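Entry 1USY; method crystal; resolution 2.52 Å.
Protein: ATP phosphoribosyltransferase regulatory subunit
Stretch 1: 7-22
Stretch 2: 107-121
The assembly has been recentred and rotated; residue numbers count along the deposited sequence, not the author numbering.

Stretch 1 (7-22) EKVFSFYSKATKKGFS
Stretch 2 107-121: LEVLEIIVESASEFF

Two helices packed nearly antiparallel can be joined by an apolar seam bordered along one side by charged side chains, and this pair from the ATP phosphoribosyltransferase regulatory subunit is a compact example. Residues 7-16 and 107-120 are helical, with phi/psi mostly near -62/-44 except near the end of the second helix, S118 -70/-13, E119 -107/-20 and F120 -86/-23; their axes approach to 10.1 Å and their directions differ by 155°. The register is set by three CA pairs: K8 CA lies 6.7 Å from F120 CA, F12 CA lies 6.4 Å from S116 CA, and K15 CA lies 6.3 Å from I112 CA. Beyond the first helix, T17 (-83/66) leaves helical geometry, and the chain turns through K18 (-168/-31), K19 (-93/6) and G20 (79/19) to F21 (-82/145). At G20's angles a CB would jam against the preceding carbonyl O, so glycine fits. The turn is tied back by F21 N to A16 O at 3.0 Å, and K19 CA lies 7.6 Å from E108 CA.

The two stretches bury 787 Å² between them, with F120, K15 and I112 the most covered. F12 (chi1 t, chi2 77°) is a knob among I112, I113, S116 and F120: its CE1 lies 3.8 Å from I112 CG2 and 3.7 Å from I113 CD1, and its CB is 4.0 Å from F120 CZ. I112 (m, t) points toward the first stretch, and its branched side chain reaches several neighbours, CG2 meeting K15 CB at 3.9 Å while CD1 meets F21 CE1 at 3.7 Å. F21 (chi1 m, chi2 76°) also places CZ 4.2 Å from V109 CG2. At the other end, F120 (chi1 m, chi2 168°) offers a ring face to K8, whose CG stands 3.9 Å from the ring centroid in a CH-pi contact.

Two serines at the contact use their hydroxyls differently. S116 (chi1 m) returns its OG to I112 O at 2.7 Å, satisfying the hydroxyl within its own helix while that OG sits at the F12 ring edge, 3.2 Å from CD1. S11 (chi1 t) instead donates across the interface, OG to E119 OE2 at 2.9 Å. K8 (m, t, t, t) adds a weak hydrogen bond from a lysine to a backbone carbonyl, NZ to F120 O at 3.2 Å.

Charge pairing completes the joint. K15 (m, t, t, m) lays its aliphatic chain against S116, with CD 3.3 Å from S116 OG, then bridges two acids one turn apart: NZ to E119 OE1 at 2.7 Å and to E115 OE2 at 3.2 Å, both hydrogen-bonded salt bridges. E115 extends as t, t, whereas E119 has chi1 97°, chi2 t. K19 (m, m, t, t) packs CG 3.5 Å from I112 CD1 and forms a longer salt bridge, NZ to E108 OE1 at 3.5 Å.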

ATOM      1  N   GLU B   7       5.958  35.067 -12.674  1.00 32.98           N
ATOM      2  CA  GLU B   7       6.536  35.922 -13.708  1.00 28.56           C
ATOM      3  C   GLU B   7       7.593  35.132 -14.494  1.00 31.45           C
ATOM      4  O   GLU B   7       7.743  35.324 -15.702  1.00 38.40           O
ATOM      5  CB  GLU B   7       7.209  37.147 -13.080  1.00 27.54           C
ATOM      6  CG  GLU B   7       6.660  38.504 -13.512  1.00 30.88           C
ATOM      7  N   LYS B   8       8.328  34.257 -13.803  1.00 31.64           N
ATOM      8  CA  LYS B   8       9.423  33.507 -14.425  1.00 33.15           C
ATOM      9  C   LYS B   8       8.838  32.432 -15.335  1.00 30.09           C
ATOM     10  O   LYS B   8       9.306  32.218 -16.467  1.00 29.50           O
ATOM     11  CB  LYS B   8      10.389  32.938 -13.379  1.00 31.66           C
ATOM     12  CG  LYS B   8      11.445  33.972 -12.918  1.00 40.07           C
ATOM     13  CD  LYS B   8      12.270  33.555 -11.680  1.00 42.61           C
ATOM     14  CE  LYS B   8      13.187  34.717 -11.237  1.00 44.18           C
ATOM     15  NZ  LYS B   8      13.660  34.714  -9.811  1.00 41.06           N
ATOM     16  N   VAL B   9       7.761  31.823 -14.861  1.00 26.12           N
ATOM     17  CA  VAL B   9       6.985  30.880 -15.666  1.00 23.99           C
ATOM     18  C   VAL B   9       6.365  31.529 -16.910  1.00 23.79           C
ATOM     19  O   VAL B   9       6.463  30.966 -17.984  1.00 27.57           O
ATOM     20  CB  VAL B   9       5.936  30.155 -14.834  1.00 17.71           C
ATOM     21  CG1 VAL B   9       5.417  29.019 -15.580  1.00 17.79           C
ATOM     22  CG2 VAL B   9       6.580  29.647 -13.562  1.00 19.46           C
ATOM     23  N   PHE B  10       5.767  32.711 -16.778  1.00 22.46           N
ATOM     24  CA  PHE B  10       5.199  33.412 -17.933  1.00 22.94           C
ATOM     25  C   PHE B  10       6.275  33.775 -18.946  1.00 25.28           C
ATOM     26  O   PHE B  10       6.091  33.615 -20.165  1.00 26.90           O
ATOM     27  CB  PHE B  10       4.478  34.695 -17.504  1.00 26.55           C
ATOM     28  CG  PHE B  10       4.084  35.600 -18.679  1.00 33.29           C
ATOM     29  CD1 PHE B  10       2.992  35.280 -19.501  1.00 34.24           C
ATOM     30  CD2 PHE B  10       4.802  36.760 -18.960  1.00 32.90           C
ATOM     31  CE1 PHE B  10       2.624  36.108 -20.567  1.00 29.76           C
ATOM     32  CE2 PHE B  10       4.446  37.586 -20.023  1.00 33.99           C
ATOM     33  CZ  PHE B  10       3.345  37.251 -20.827  1.00 34.70           C
ATOM     34  N   SER B  11       7.391  34.289 -18.425  1.00 22.91           N
ATOM     35  CA  SER B  11       8.515  34.695 -19.240  1.00 23.35           C
ATOM     36  C   SER B  11       9.039  33.536 -20.098  1.00 23.20           C
ATOM     37  O   SER B  11       9.223  33.701 -21.303  1.00 21.76           O
ATOM     38  CB  SER B  11       9.617  35.253 -18.339  1.00 23.30           C
ATOM     39  OG  SER B  11      10.784  35.595 -19.087  1.00 29.93           O
ATOM     40  N   PHE B  12       9.247  32.384 -19.459  1.00 19.59           N
ATOM     41  CA  PHE B  12       9.763  31.168 -20.082  1.00 24.02           C
ATOM     42  C   PHE B  12       8.809  30.668 -21.148  1.00 22.32           C
ATOM     43  O   PHE B  12       9.232  30.263 -22.209  1.00 24.63           O
ATOM     44  CB  PHE B  12       9.975  30.066 -19.022  1.00 18.45           C
ATOM     45  CG  PHE B  12      10.519  28.795 -19.583  1.00 18.94           C
ATOM     46  CD1 PHE B  12      11.876  28.691 -19.909  1.00 17.76           C
ATOM     47  CD2 PHE B  12       9.693  27.692 -19.768  1.00 21.25           C
ATOM     48  CE1 PHE B  12      12.388  27.520 -20.453  1.00 16.88           C
ATOM     49  CE2 PHE B  12      10.194  26.487 -20.293  1.00 18.70           C
ATOM     50  CZ  PHE B  12      11.543  26.405 -20.646  1.00 23.33           C
ATOM     51  N   TYR B  13       7.520  30.706 -20.823  1.00 25.48           N
ATOM     52  CA  TYR B  13       6.418  30.429 -21.734  1.00 25.49           C
ATOM     53  C   TYR B  13       6.433  31.369 -22.949  1.00 29.02           C
ATOM     54  O   TYR B  13       6.098  30.951 -24.056  1.00 31.26           O
ATOM     55  CB  TYR B  13       5.085  30.551 -20.957  1.00 27.27           C
ATOM     56  CG  TYR B  13       3.879  30.879 -21.821  1.00 34.60           C
ATOM     57  CD1 TYR B  13       3.398  29.954 -22.765  1.00 34.62           C
ATOM     58  CD2 TYR B  13       3.228  32.114 -21.715  1.00 27.73           C
ATOM     59  CE1 TYR B  13       2.315  30.243 -23.579  1.00 31.18           C
ATOM     60  CE2 TYR B  13       2.131  32.410 -22.531  1.00 35.41           C
ATOM     61  CZ  TYR B  13       1.681  31.465 -23.461  1.00 37.87           C
ATOM     62  OH  TYR B  13       0.591  31.732 -24.268  1.00 41.33           O
ATOM     63  N   SER B  14       6.795  32.640 -22.752  1.00 27.42           N
ATOM     64  CA  SER B  14       6.941  33.554 -23.897  1.00 29.47           C
ATOM     65  C   SER B  14       8.133  33.203 -24.754  1.00 24.35           C
ATOM     66  O   SER B  14       8.033  33.190 -25.966  1.00 30.09           O
ATOM     67  CB  SER B  14       6.999  35.029 -23.473  1.00 25.40           C
ATOM     68  OG  SER B  14       5.978  35.276 -22.521  1.00 31.24           O
ATOM     69  N   LYS B  15       9.257  32.917 -24.127  1.00 20.96           N
ATOM     70  CA  LYS B  15      10.427  32.502 -24.879  1.00 22.19           C
ATOM     71  C   LYS B  15      10.129  31.274 -25.713  1.00 25.76           C
ATOM     72  O   LYS B  15      10.488  31.242 -26.893  1.00 23.24           O
ATOM     73  CB  LYS B  15      11.618  32.249 -23.965  1.00 16.42           C
ATOM     74  CG  LYS B  15      12.088  33.488 -23.255  1.00 14.96           C
ATOM     75  CD  LYS B  15      13.114  33.145 -22.177  1.00 16.25           C
ATOM     76  CE  LYS B  15      13.224  34.246 -21.136  1.00 17.41           C
ATOM     77  NZ  LYS B  15      13.197  35.603 -21.739  1.00 17.35           N
ATOM     78  N   ALA B  16       9.445  30.293 -25.107  1.00 25.06           N
ATOM     79  CA  ALA B  16       9.150  29.025 -25.769  1.00 24.02           C
ATOM     80  C   ALA B  16       8.093  29.105 -26.882  1.00 31.09           C
ATOM     81  O   ALA B  16       8.320  28.588 -27.988  1.00 30.29           O
ATOM     82  CB  ALA B  16       8.788  27.969 -24.765  1.00 19.87           C
ATOM     83  N   THR B  17       6.944  29.726 -26.588  1.00 30.35           N
ATOM     84  CA  THR B  17       5.855  29.807 -27.552  1.00 36.04           C
ATOM     85  C   THR B  17       6.166  30.977 -28.455  1.00 37.72           C
ATOM     86  O   THR B  17       5.457  31.984 -28.441  1.00 48.99           O
ATOM     87  CB  THR B  17       4.413  29.982 -26.873  1.00 38.47           C
ATOM     88  OG1 THR B  17       4.495  30.812 -25.712  1.00 41.61           O
ATOM     89  CG2 THR B  17       3.806  28.618 -26.305  1.00 37.30           C
ATOM     90  N   LYS B  18       7.240  30.840 -29.219  1.00 36.02           N
ATOM     91  CA  LYS B  18       7.795  31.882 -30.101  1.00 34.66           C
ATOM     92  C   LYS B  18       8.807  31.167 -30.972  1.00 26.54           C
ATOM     93  O   LYS B  18       9.073  31.534 -32.121  1.00 26.61           O
ATOM     94  CB  LYS B  18       8.512  32.979 -29.313  1.00 35.17           C
ATOM     95  CG  LYS B  18       7.934  34.353 -29.520  1.00 43.94           C
ATOM     96  CD  LYS B  18       8.538  35.370 -28.539  1.00 49.09           C
ATOM     97  CE  LYS B  18       7.438  36.040 -27.690  1.00 53.82           C
ATOM     98  NZ  LYS B  18       7.786  37.454 -27.349  1.00 54.09           N
ATOM     99  N   LYS B  19       9.368  30.141 -30.359  1.00 18.78           N
ATOM    100  CA  LYS B  19      10.168  29.154 -31.008  1.00 23.80           C
ATOM    101  C   LYS B  19       9.268  27.988 -31.418  1.00 22.70           C
ATOM    102  O   LYS B  19       9.744  26.978 -31.918  1.00 25.05           O
ATOM    103  CB  LYS B  19      11.291  28.708 -30.066  1.00 28.43           C
ATOM    104  CG  LYS B  19      12.334  29.797 -29.746  1.00 33.13           C
ATOM    105  CD  LYS B  19      12.894  30.475 -31.003  1.00 39.86           C
ATOM    106  CE  LYS B  19      14.332  31.011 -30.798  1.00 38.88           C
ATOM    107  NZ  LYS B  19      14.873  31.419 -32.129  1.00 37.32           N
ATOM    108  N   GLY B  20       7.960  28.138 -31.221  1.00 21.54           N
ATOM    109  CA  GLY B  20       7.038  27.099 -31.605  1.00 18.18           C
ATOM    110  C   GLY B  20       6.942  25.935 -30.640  1.00 21.83           C
ATOM    111  O   GLY B  20       6.460  24.882 -31.035  1.00 24.92           O
ATOM    112  N   PHE B  21       7.371  26.093 -29.385  1.00 17.21           N
ATOM    113  CA  PHE B  21       7.102  25.050 -28.406  1.00 15.57           C
ATOM    114  C   PHE B  21       5.694  25.228 -27.874  1.00 18.66           C
ATOM    115  O   PHE B  21       5.216  26.349 -27.703  1.00 21.37           O
ATOM    116  CB  PHE B  21       8.089  25.061 -27.246  1.00 17.90           C
ATOM    117  CG  PHE B  21       9.484  24.762 -27.646  1.00 19.25           C
ATOM    118  CD1 PHE B  21      10.265  25.731 -28.291  1.00 13.39           C
ATOM    119  CD2 PHE B  21      10.015  23.501 -27.398  1.00 17.30           C
ATOM    120  CE1 PHE B  21      11.554  25.438 -28.676  1.00 11.52           C
ATOM    121  CE2 PHE B  21      11.292  23.184 -27.798  1.00 14.86           C
ATOM    122  CZ  PHE B  21      12.072  24.157 -28.422  1.00 14.92           C
ATOM    123  N   SER B  22       5.038  24.117 -27.592  1.00 14.81           N
ATOM    124  CA  SER B  22       3.665  24.152 -27.187  1.00 16.38           C
ATOM    125  C   SER B  22       3.531  23.562 -25.747  1.00 17.52           C
ATOM    126  O   SER B  22       4.356  22.741 -25.336  1.00 24.48           O
ATOM    127  CB  SER B  22       2.841  23.455 -28.280  1.00 10.65           C
ATOM    128  OG  SER B  22       2.043  22.467 -27.729  1.00 27.05           O
ATOM    129  N   LEU B 107      20.543  23.760 -30.516  1.00 16.26           N
ATOM    130  CA  LEU B 107      20.873  25.167 -30.229  1.00 22.15           C
ATOM    131  C   LEU B 107      19.687  26.050 -29.804  1.00 22.24           C
ATOM    132  O   LEU B 107      19.825  26.849 -28.890  1.00 25.18           O
ATOM    133  CB  LEU B 107      21.645  25.801 -31.377  1.00 23.15           C
ATOM    134  CG  LEU B 107      22.889  25.001 -31.806  1.00 28.88           C
ATOM    135  CD1 LEU B 107      23.335  25.367 -33.240  1.00 30.22           C
ATOM    136  CD2 LEU B 107      24.028  25.164 -30.802  1.00 21.70           C
ATOM    137  N   GLU B 108      18.529  25.866 -30.441  1.00 25.00           N
ATOM    138  CA  GLU B 108      17.294  26.549 -30.083  1.00 25.89           C
ATOM    139  C   GLU B 108      16.881  26.230 -28.643  1.00 25.22           C
ATOM    140  O   GLU B 108      16.522  27.137 -27.878  1.00 27.55           O
ATOM    141  CB  GLU B 108      16.190  26.193 -31.081  1.00 28.44           C
ATOM    142  CG  GLU B 108      14.788  26.588 -30.646  1.00 29.29           C
ATOM    143  CD  GLU B 108      13.883  26.914 -31.814  1.00 38.08           C
ATOM    144  OE1 GLU B 108      14.066  27.986 -32.433  1.00 39.28           O
ATOM    145  OE2 GLU B 108      12.976  26.111 -32.108  1.00 37.43           O
ATOM    146  N   VAL B 109      16.944  24.955 -28.263  1.00 25.02           N
ATOM    147  CA  VAL B 109      16.713  24.585 -26.859  1.00 24.80           C
ATOM    148  C   VAL B 109      17.696  25.325 -25.962  1.00 25.31           C
ATOM    149  O   VAL B 109      17.290  26.063 -25.079  1.00 29.31           O
ATOM    150  CB  VAL B 109      16.799  23.067 -26.613  1.00 25.29           C
ATOM    151  CG1 VAL B 109      16.695  22.759 -25.086  1.00 22.46           C
ATOM    152  CG2 VAL B 109      15.722  22.329 -27.433  1.00 10.77           C
ATOM    153  N   LEU B 110      18.986  25.172 -26.232  1.00 25.31           N
ATOM    154  CA  LEU B 110      20.010  25.809 -25.415  1.00 22.22           C
ATOM    155  C   LEU B 110      19.717  27.273 -25.268  1.00 23.72           C
ATOM    156  O   LEU B 110      19.884  27.845 -24.195  1.00 28.39           O
ATOM    157  CB  LEU B 110      21.377  25.686 -26.075  1.00 25.01           C
ATOM    158  CG  LEU B 110      22.339  24.618 -25.566  1.00 26.29           C
ATOM    159  CD1 LEU B 110      23.624  24.911 -26.219  1.00 26.28           C
ATOM    160  CD2 LEU B 110      22.463  24.631 -24.068  1.00 14.22           C
ATOM    161  N   GLU B 111      19.276  27.888 -26.349  1.00 20.89           N
ATOM    162  CA  GLU B 111      19.218  29.320 -26.368  1.00 24.70           C
ATOM    163  C   GLU B 111      18.151  29.785 -25.394  1.00 25.20           C
ATOM    164  O   GLU B 111      18.401  30.695 -24.602  1.00 25.28           O
ATOM    165  CB  GLU B 111      19.095  29.850 -27.800  1.00 27.53           C
ATOM    166  CG  GLU B 111      17.822  30.600 -28.149  1.00 40.84           C
ATOM    167  CD  GLU B 111      17.729  31.931 -27.441  1.00 49.21           C
ATOM    168  OE1 GLU B 111      18.732  32.690 -27.493  1.00 59.51           O
ATOM    169  OE2 GLU B 111      16.667  32.205 -26.820  1.00 49.24           O
ATOM    170  N   ILE B 112      17.002  29.109 -25.387  1.00 24.72           N
ATOM    171  CA  ILE B 112      15.941  29.394 -24.411  1.00 23.63           C
ATOM    172  C   ILE B 112      16.338  29.085 -22.940  1.00 19.43           C
ATOM    173  O   ILE B 112      16.127  29.925 -22.076  1.00 22.21           O
ATOM    174  CB  ILE B 112      14.647  28.655 -24.801  1.00 22.38           C
ATOM    175  CG1 ILE B 112      14.191  29.083 -26.177  1.00 15.35           C
ATOM    176  CG2 ILE B 112      13.536  28.882 -23.798  1.00 20.34           C
ATOM    177  CD1 ILE B 112      13.155  28.155 -26.753  1.00 18.55           C
ATOM    178  N   ILE B 113      16.907  27.911 -22.674  1.00 18.41           N
ATOM    179  CA  ILE B 113      17.284  27.541 -21.312  1.00 21.17           C
ATOM    180  C   ILE B 113      18.341  28.527 -20.790  1.00 21.71           C
ATOM    181  O   ILE B 113      18.197  29.071 -19.703  1.00 22.17           O
ATOM    182  CB  ILE B 113      17.802  26.059 -21.204  1.00 21.08           C
ATOM    183  CG1 ILE B 113      16.721  24.989 -21.424  1.00 19.55           C
ATOM    184  CG2 ILE B 113      18.407  25.801 -19.825  1.00 19.35           C
ATOM    185  CD1 ILE B 113      15.341  25.429 -21.349  1.00 24.65           C
ATOM    186  N   VAL B 114      19.396  28.760 -21.570  1.00 20.86           N
ATOM    187  CA  VAL B 114      20.458  29.680 -21.151  1.00 17.18           C
ATOM    188  C   VAL B 114      19.886  31.081 -20.939  1.00 23.03           C
ATOM    189  O   VAL B 114      20.119  31.691 -19.877  1.00 25.27           O
ATOM    190  CB  VAL B 114      21.644  29.745 -22.178  1.00 16.04           C
ATOM    191  CG1 VAL B 114      22.574  30.945 -21.922  1.00 11.33           C
ATOM    192  CG2 VAL B 114      22.433  28.441 -22.199  1.00  7.25           C
ATOM    193  N   GLU B 115      19.164  31.607 -21.936  1.00 23.29           N
ATOM    194  CA  GLU B 115      18.597  32.958 -21.805  1.00 25.28           C
ATOM    195  C   GLU B 115      17.705  33.038 -20.567  1.00 30.04           C
ATOM    196  O   GLU B 115      17.759  34.049 -19.818  1.00 27.80           O
ATOM    197  CB  GLU B 115      17.795  33.377 -23.022  1.00 23.89           C
ATOM    198  CG  GLU B 115      17.146  34.736 -22.860  1.00 25.94           C
ATOM    199  CD  GLU B 115      16.281  35.115 -24.030  1.00 32.93           C
ATOM    200  OE1 GLU B 115      16.421  34.505 -25.099  1.00 39.48           O
ATOM    201  OE2 GLU B 115      15.456  36.041 -23.894  1.00 47.21           O
ATOM    202  N   SER B 116      16.918  31.977 -20.352  1.00 21.14           N
ATOM    203  CA  SER B 116      16.075  31.882 -19.168  1.00 28.34           C
ATOM    204  C   SER B 116      16.889  31.877 -17.888  1.00 26.16           C
ATOM    205  O   SER B 116      16.507  32.508 -16.901  1.00 25.35           O
ATOM    206  CB  SER B 116      15.187  30.638 -19.210  1.00 25.06           C
ATOM    207  OG  SER B 116      14.283  30.753 -20.292  1.00 33.15           O
ATOM    208  N   ALA B 117      18.010  31.169 -17.896  1.00 27.06           N
ATOM    209  CA  ALA B 117      18.796  31.029 -16.670  1.00 29.58           C
ATOM    210  C   ALA B 117      19.528  32.331 -16.327  1.00 28.28           C
ATOM    211  O   ALA B 117      19.570  32.763 -15.175  1.00 27.43           O
ATOM    212  CB  ALA B 117      19.761  29.824 -16.741  1.00 26.58           C
ATOM    213  N   SER B 118      20.061  32.982 -17.343  1.00 29.11           N
ATOM    214  CA  SER B 118      20.751  34.226 -17.105  1.00 34.84           C
ATOM    215  C   SER B 118      19.793  35.355 -16.704  1.00 32.46           C
ATOM    216  O   SER B 118      20.231  36.390 -16.210  1.00 38.67           O
ATOM    217  CB  SER B 118      21.605  34.605 -18.305  1.00 33.74           C
ATOM    218  OG  SER B 118      20.788  34.792 -19.426  1.00 44.36           O
ATOM    219  N   GLU B 119      18.493  35.157 -16.874  1.00 33.01           N
ATOM    220  CA  GLU B 119      17.528  36.171 -16.440  1.00 32.19           C
ATOM    221  C   GLU B 119      16.754  35.755 -15.168  1.00 29.89           C
ATOM    222  O   GLU B 119      16.250  36.596 -14.440  1.00 26.52           O
ATOM    223  CB  GLU B 119      16.609  36.606 -17.600  1.00 33.31           C
ATOM    224  CG  GLU B 119      15.249  35.909 -17.660  1.00 41.01           C
ATOM    225  CD  GLU B 119      14.196  36.623 -18.525  1.00 44.83           C
ATOM    226  OE1 GLU B 119      14.487  36.878 -19.727  1.00 40.83           O
ATOM    227  OE2 GLU B 119      13.069  36.913 -18.006  1.00 35.51           O
ATOM    228  N   PHE B 120      16.715  34.462 -14.872  1.00 28.05           N
ATOM    229  CA  PHE B 120      16.063  33.993 -13.649  1.00 30.03           C
ATOM    230  C   PHE B 120      16.958  34.003 -12.414  1.00 28.61           C
ATOM    231  O   PHE B 120      16.476  34.062 -11.292  1.00 35.96           O
ATOM    232  CB  PHE B 120      15.456  32.596 -13.843  1.00 26.35           C
ATOM    233  CG  PHE B 120      14.396  32.533 -14.916  1.00 26.13           C
ATOM    234  CD1 PHE B 120      13.943  31.303 -15.375  1.00 22.49           C
ATOM    235  CD2 PHE B 120      13.865  33.707 -15.488  1.00 20.89           C
ATOM    236  CE1 PHE B 120      12.972  31.238 -16.399  1.00 21.12           C
ATOM    237  CE2 PHE B 120      12.900  33.655 -16.488  1.00 20.40           C
ATOM    238  CZ  PHE B 120      12.447  32.409 -16.955  1.00 16.54           C
ATOM    239  N   PHE B 121      18.256  33.955 -12.622  1.00 26.23           N
ATOM    240  CA  PHE B 121      19.176  33.900 -11.511  1.00 25.22           C
ATOM    241  C   PHE B 121      20.069  35.107 -11.554  1.00 26.81           C
ATOM    242  O   PHE B 121      20.337  35.649 -12.631  1.00 32.16           O
ATOM    243  CB  PHE B 121      19.979  32.607 -11.558  1.00 20.95           C
ATOM    244  CG  PHE B 121      19.123  31.396 -11.475  1.00 19.43           C
ATOM    245  CD1 PHE B 121      18.638  30.808 -12.641  1.00 19.03           C
ATOM    246  CD2 PHE B 121      18.753  30.860 -10.228  1.00 17.21           C
ATOM    247  CE1 PHE B 121      17.803  29.670 -12.583  1.00 19.44           C
ATOM    248  CE2 PHE B 121      17.888  29.718 -10.146  1.00 12.32           C
ATOM    249  CZ  PHE B 121      17.428  29.123 -11.339  1.00 15.46           C
TER